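Long-range contacts in peptidoglycan-N-acetylmuramic acid deacetylase PdaA (Bacillus subtilis, PDB 1NY1), which removes the acetyl group from N-acetylmuramic acid residues of peptidoglycan, leading to muramic delta-lactam in the spore cortex, and is required for germination: residues Phe49-Glu54 with Phe74-His79; Ile98-Phe103 with Ser122-Val127. All coordinates share one frame; numbering follows the deposited sequence.

Contact 1 (Phe49-Glu54 with Phe74-His79); sequences FDNGYE and FFVTGH
Matching first torsions, chi1 -56° in F49 and -61° in F74, set each CG anti to its carbonyl carbon and send the two rings the same way from one sheet face. The rings are near parallel, planes at 11° and centroids 4.6 Å apart, but slid so that they barely overlap, with CE2 of F74 over the rim of the F49 ring. N51 joins this face, also with CG anti to its carbonyl carbon, and its ND2 comes 3.2 Å from CD2 of F74, in the ring plane at the edge. These are the parallel strands of a beta-alpha-beta unit in the NodB homology region: F75 N donates to F49 O and N51 N to F75 O, both at 2.8 Å. T77 N reaches N51 O at a longer 3.3 Å. D50 and F75 share the other face, where OD1 of D50 is 3.8 Å from CB of F75. R140 forms a salt bridge with that OD1 and a cation-pi contact with the F75 ring. Past the strands, water 1 joins G52 O to T77 OG1. The bonds of F49 and N51 hold the chain on both sides of D50, the probable proton acceptor, while R140 probably steadies its carboxylate beside the metal-binding H101.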
loop_
_atom_site.group_PDB
_atom_site.type_symbol
_atom_site.label_atom_id
_atom_site.label_comp_id
_atom_site.label_asym_id
_atom_site.label_seq_id
_atom_site.Cartn_x
_atom_site.Cartn_y
_atom_site.Cartn_z
ATOM N N PHE A 49 1.388 -0.935 3.220
ATOM C CA PHE A 49 0.669 -0.432 4.381
ATOM C C PHE A 49 0.164 0.988 4.127
ATOM O O PHE A 49 0.763 1.732 3.359
ATOM C CB PHE A 49 1.596 -0.398 5.606
ATOM C CG PHE A 49 2.231 -1.723 5.942
ATOM C CD1 PHE A 49 3.313 -2.208 5.210
ATOM C CD2 PHE A 49 1.755 -2.477 7.013
ATOM C CE1 PHE A 49 3.912 -3.429 5.546
ATOM C CE2 PHE A 49 2.343 -3.693 7.356
ATOM C CZ PHE A 49 3.423 -4.169 6.621
ATOM N N ASP A 50 -0.952 1.343 4.756
ATOM C CA ASP A 50 -1.505 2.693 4.660
ATOM C C ASP A 50 -1.335 3.234 6.080
ATOM O O ASP A 50 -1.773 2.601 7.043
ATOM C CB ASP A 50 -2.996 2.668 4.282
ATOM C CG ASP A 50 -3.233 2.561 2.782
ATOM O OD1 ASP A 50 -2.259 2.370 2.022
ATOM O OD2 ASP A 50 -4.411 2.670 2.358
ATOM N N ASN A 51 -0.689 4.391 6.209
ATOM C CA ASN A 51 -0.440 4.991 7.517
ATOM C C ASN A 51 -0.935 6.426 7.598
ATOM O O ASN A 51 -0.290 7.333 7.079
ATOM C CB ASN A 51 1.059 4.955 7.827
ATOM C CG ASN A 51 1.599 3.537 7.905
ATOM O OD1 ASN A 51 1.539 2.891 8.954
ATOM N ND2 ASN A 51 2.104 3.038 6.783
ATOM N N GLY A 52 -2.074 6.622 8.260
ATOM C CA GLY A 52 -2.646 7.952 8.403
ATOM C C GLY A 52 -2.391 8.537 9.780
ATOM O O GLY A 52 -2.359 9.753 9.943
ATOM N N TYR A 53 -2.235 7.665 10.773
ATOM C CA TYR A 53 -1.949 8.074 12.146
ATOM C C TYR A 53 -1.329 6.898 12.887
ATOM O O TYR A 53 -1.341 5.768 12.395
ATOM C CB TYR A 53 -3.216 8.542 12.878
ATOM C CG TYR A 53 -4.269 7.474 13.023
ATOM C CD1 TYR A 53 -5.146 7.189 11.978
ATOM C CD2 TYR A 53 -4.368 6.721 14.191
ATOM C CE1 TYR A 53 -6.094 6.180 12.092
ATOM C CE2 TYR A 53 -5.311 5.707 14.316
ATOM C CZ TYR A 53 -6.169 5.444 13.261
ATOM O OH TYR A 53 -7.100 4.444 13.371
ATOM N N GLU A 54 -0.801 7.161 14.075
ATOM C CA GLU A 54 -0.145 6.120 14.860
ATOM C C GLU A 54 -0.950 5.730 16.098
ATOM O O GLU A 54 -1.500 6.589 16.786
ATOM C CB GLU A 54 1.254 6.618 15.256
ATOM C CG GLU A 54 2.115 5.655 16.068
ATOM C CD GLU A 54 2.384 4.334 15.355
ATOM O OE1 GLU A 54 2.215 4.260 14.118
ATOM O OE2 GLU A 54 2.785 3.371 16.039
ATOM N N PHE A 74 5.199 1.704 2.646
ATOM C CA PHE A 74 4.271 2.422 3.514
ATOM C C PHE A 74 3.772 3.702 2.865
ATOM O O PHE A 74 4.553 4.617 2.603
ATOM C CB PHE A 74 4.953 2.774 4.844
ATOM C CG PHE A 74 5.423 1.581 5.631
ATOM C CD1 PHE A 74 6.622 0.943 5.312
ATOM C CD2 PHE A 74 4.666 1.094 6.691
ATOM C CE1 PHE A 74 7.062 -0.167 6.046
ATOM C CE2 PHE A 74 5.090 -0.013 7.430
ATOM C CZ PHE A 74 6.292 -0.643 7.106
ATOM N N PHE A 75 2.472 3.755 2.598
ATOM C CA PHE A 75 1.875 4.936 2.004
ATOM C C PHE A 75 1.462 5.839 3.158
ATOM O O PHE A 75 0.536 5.529 3.911
ATOM C CB PHE A 75 0.683 4.550 1.126
ATOM C CG PHE A 75 1.075 3.793 -0.111
ATOM C CD1 PHE A 75 1.285 2.415 -0.073
ATOM C CD2 PHE A 75 1.283 4.470 -1.313
ATOM C CE1 PHE A 75 1.698 1.726 -1.217
ATOM C CE2 PHE A 75 1.695 3.794 -2.455
ATOM C CZ PHE A 75 1.905 2.413 -2.412
ATOM N N VAL A 76 2.172 6.956 3.304
ATOM C CA VAL A 76 1.925 7.880 4.406
ATOM C C VAL A 76 1.224 9.182 4.030
ATOM O O VAL A 76 1.311 9.645 2.893
ATOM C CB VAL A 76 3.265 8.218 5.114
ATOM C CG1 VAL A 76 3.924 6.933 5.608
ATOM C CG2 VAL A 76 4.205 8.945 4.148
ATOM N N THR A 77 0.516 9.757 4.998
ATOM C CA THR A 77 -0.181 11.024 4.801
ATOM C C THR A 77 0.648 12.122 5.445
ATOM O O THR A 77 1.567 11.844 6.215
ATOM C CB THR A 77 -1.578 11.037 5.480
ATOM O OG1 THR A 77 -1.418 10.948 6.903
ATOM C CG2 THR A 77 -2.423 9.879 4.987
ATOM N N GLY A 78 0.314 13.370 5.134
ATOM C CA GLY A 78 1.042 14.482 5.712
ATOM C C GLY A 78 1.044 14.421 7.230
ATOM O O GLY A 78 2.079 14.614 7.869
ATOM N N HIS A 79 -0.115 14.138 7.817
ATOM C CA HIS A 79 -0.217 14.065 9.269
ATOM C C HIS A 79 0.714 13.029 9.883
ATOM O O HIS A 79 1.375 13.298 10.886
ATOM C CB HIS A 79 -1.647 13.745 9.703
ATOM C CG HIS A 79 -1.771 13.483 11.174
ATOM N ND1 HIS A 79 -1.637 14.476 12.121
ATOM C CD2 HIS A 79 -1.939 12.328 11.861
ATOM C CE1 HIS A 79 -1.715 13.945 13.327
ATOM N NE2 HIS A 79 -1.898 12.643 13.199
HETATM O O HOH W 1 -3.981 11.487 7.796
HETATM O O HOH W 2 -0.664 9.891 14.744
#

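Contact 2 (Ile98-Phe103 with Ser122-Val127); sequences IGNHSF and SVNEEV
Strand 98-100 and helix 122-127 run nearly antiparallel, at 153° with axes 9.1 Å apart at closest approach, and the chain draws nearest where CA of F103 lies 5.5 Å from CA of V123. Helix 113-131 here packs on strand 97-100 of the parallel sheet of the deacetylase domain. The middle of the contact is N100 meeting V123 tip to tip: with CG anti to the backbone N (chi1 -156°), the N100 amide reaches the valine, OD1 standing 3.4 Å from V123 CG2. The same OD1 accepts from S102 N at 2.7 Å, in the carbonyl plane, closing an Asx turn. ND2 of N100 donates to L120 O, one turn before N124, whose amide, itself bonded to Y159, crosses that of N100 at about a right angle. At one end CD1 of I98 meets CG1 of V127 at 3.9 Å. At the other, OG of S122 sits 3.1 Å from F103 CB, while its hydrogen bond goes to D118 O. An alanine in place of N100 would probably leave S102 N without its acceptor, cut the tie to L120 O and open a gap against V123. The asparagine thus uses its oxygen on the loop and its nitrogen mainly on the helix, an arrangement consistent with fixing the backbone on both sides of the metal-binding H101.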
loop_
_atom_site.group_PDB
_atom_site.type_symbol
_atom_site.label_atom_id
_atom_site.label_comp_id
_atom_site.label_asym_id
_atom_site.label_seq_id
_atom_site.Cartn_x
_atom_site.Cartn_y
_atom_site.Cartn_z
ATOM N N ILE A 98 8.757 4.407 1.059
ATOM C CA ILE A 98 7.748 5.331 1.549
ATOM C C ILE A 98 6.935 5.809 0.351
ATOM O O ILE A 98 7.458 6.487 -0.536
ATOM C CB ILE A 98 8.410 6.528 2.267
ATOM C CG1 ILE A 98 9.172 6.017 3.491
ATOM C CG2 ILE A 98 7.357 7.556 2.685
ATOM C CD1 ILE A 98 9.969 7.080 4.222
ATOM N N GLY A 99 5.664 5.415 0.321
ATOM C CA GLY A 99 4.774 5.796 -0.760
ATOM C C GLY A 99 3.987 7.028 -0.358
ATOM O O GLY A 99 3.989 7.412 0.807
ATOM N N ASN A 100 3.293 7.634 -1.314
ATOM C CA ASN A 100 2.530 8.848 -1.053
ATOM C C ASN A 100 1.031 8.604 -0.881
ATOM O O ASN A 100 0.381 8.045 -1.767
ATOM C CB ASN A 100 2.756 9.831 -2.205
ATOM C CG ASN A 100 2.517 11.268 -1.799
ATOM O OD1 ASN A 100 1.523 11.586 -1.151
ATOM N ND2 ASN A 100 3.427 12.149 -2.192
ATOM N N HIS A 101 0.481 9.026 0.258
ATOM C CA HIS A 101 -0.948 8.865 0.506
ATOM C C HIS A 101 -1.614 10.246 0.575
ATOM O O HIS A 101 -2.704 10.400 1.135
ATOM C CB HIS A 101 -1.186 8.105 1.815
ATOM C CG HIS A 101 -2.462 7.321 1.831
ATOM N ND1 HIS A 101 -2.970 6.743 2.974
ATOM C CD2 HIS A 101 -3.327 7.011 0.837
ATOM C CE1 HIS A 101 -4.094 6.113 2.683
ATOM N NE2 HIS A 101 -4.333 6.260 1.392
ATOM N N SER A 102 -0.937 11.233 -0.010
ATOM C CA SER A 102 -1.378 12.629 -0.064
ATOM C C SER A 102 -1.248 13.286 1.298
ATOM O O SER A 102 -1.326 12.622 2.332
ATOM C CB SER A 102 -2.824 12.747 -0.551
ATOM O OG SER A 102 -3.736 12.738 0.531
ATOM N N PHE A 103 -1.059 14.600 1.299
ATOM C CA PHE A 103 -0.884 15.321 2.542
ATOM C C PHE A 103 -2.106 15.365 3.446
ATOM O O PHE A 103 -2.017 15.001 4.618
ATOM C CB PHE A 103 -0.402 16.742 2.261
ATOM C CG PHE A 103 0.288 17.369 3.427
ATOM C CD1 PHE A 103 -0.443 17.959 4.453
ATOM C CD2 PHE A 103 1.674 17.303 3.538
ATOM C CE1 PHE A 103 0.198 18.473 5.574
ATOM C CE2 PHE A 103 2.325 17.811 4.651
ATOM C CZ PHE A 103 1.588 18.398 5.675
ATOM N N SER A 122 4.007 17.990 -1.228
ATOM C CA SER A 122 4.162 18.336 0.177
ATOM C C SER A 122 4.583 17.137 1.028
ATOM O O SER A 122 5.365 17.284 1.967
ATOM C CB SER A 122 2.870 18.960 0.720
ATOM O OG SER A 122 1.753 18.102 0.542
ATOM N N VAL A 123 4.082 15.951 0.700
ATOM C CA VAL A 123 4.453 14.758 1.458
ATOM C C VAL A 123 5.932 14.445 1.235
ATOM O O VAL A 123 6.679 14.242 2.191
ATOM C CB VAL A 123 3.595 13.531 1.051
ATOM C CG1 VAL A 123 4.076 12.283 1.796
ATOM C CG2 VAL A 123 2.135 13.793 1.380
ATOM N N ASN A 124 6.353 14.424 -0.027
ATOM C CA ASN A 124 7.749 14.143 -0.364
ATOM C C ASN A 124 8.666 15.186 0.266
ATOM O O ASN A 124 9.741 14.858 0.772
ATOM C CB ASN A 124 7.933 14.141 -1.883
ATOM C CG ASN A 124 7.212 12.990 -2.552
ATOM O OD1 ASN A 124 6.926 13.033 -3.750
ATOM N ND2 ASN A 124 6.921 11.946 -1.782
ATOM N N GLU A 125 8.227 16.442 0.232
ATOM C CA GLU A 125 8.986 17.551 0.802
ATOM C C GLU A 125 9.305 17.269 2.271
ATOM O O GLU A 125 10.461 17.343 2.687
ATOM C CB GLU A 125 8.179 18.855 0.675
ATOM C CG GLU A 125 8.746 20.065 1.429
ATOM C CD GLU A 125 9.741 20.888 0.621
ATOM O OE1 GLU A 125 10.053 20.520 -0.531
ATOM O OE2 GLU A 125 10.212 21.917 1.147
ATOM N N GLU A 126 8.277 16.931 3.047
ATOM C CA GLU A 126 8.447 16.645 4.469
ATOM C C GLU A 126 9.261 15.375 4.707
ATOM O O GLU A 126 10.090 15.317 5.621
ATOM C CB GLU A 126 7.077 16.526 5.146
ATOM C CG GLU A 126 7.151 16.462 6.662
ATOM C CD GLU A 126 7.770 17.704 7.271
ATOM O OE1 GLU A 126 8.354 17.591 8.370
ATOM O OE2 GLU A 126 7.665 18.788 6.657
ATOM N N VAL A 127 9.022 14.350 3.895
ATOM C CA VAL A 127 9.770 13.106 4.032
ATOM C C VAL A 127 11.256 13.388 3.796
ATOM O O VAL A 127 12.110 12.900 4.534
ATOM C CB VAL A 127 9.284 12.036 3.019
ATOM C CG1 VAL A 127 10.196 10.808 3.069
ATOM C CG2 VAL A 127 7.856 11.631 3.340
#

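Overall arrangement
From the N terminus, the chain leaves strand 44-51, passes through helix 58-67 and returns along strand 73-76; contact 1 closes this beta-alpha-beta crossover. Helices 78-83 and 85-93 then lead to strand 97-100, and contact 2 closes the next loop where helix 113-131 packs back on that strand. The contacts follow in series, neither nested nor crossed. Strands 73-76 and 97-100 are neighbours in one sheet, joined by probable hydrogen bonds F74 O to G99 N (2.7 Å) and V76 O to H101 N (2.8 Å). D50 OD2 lies 3.5 Å from H101 CE1, which brings the C-terminal ends of strands 44-51 and 97-100 together at the probable active site.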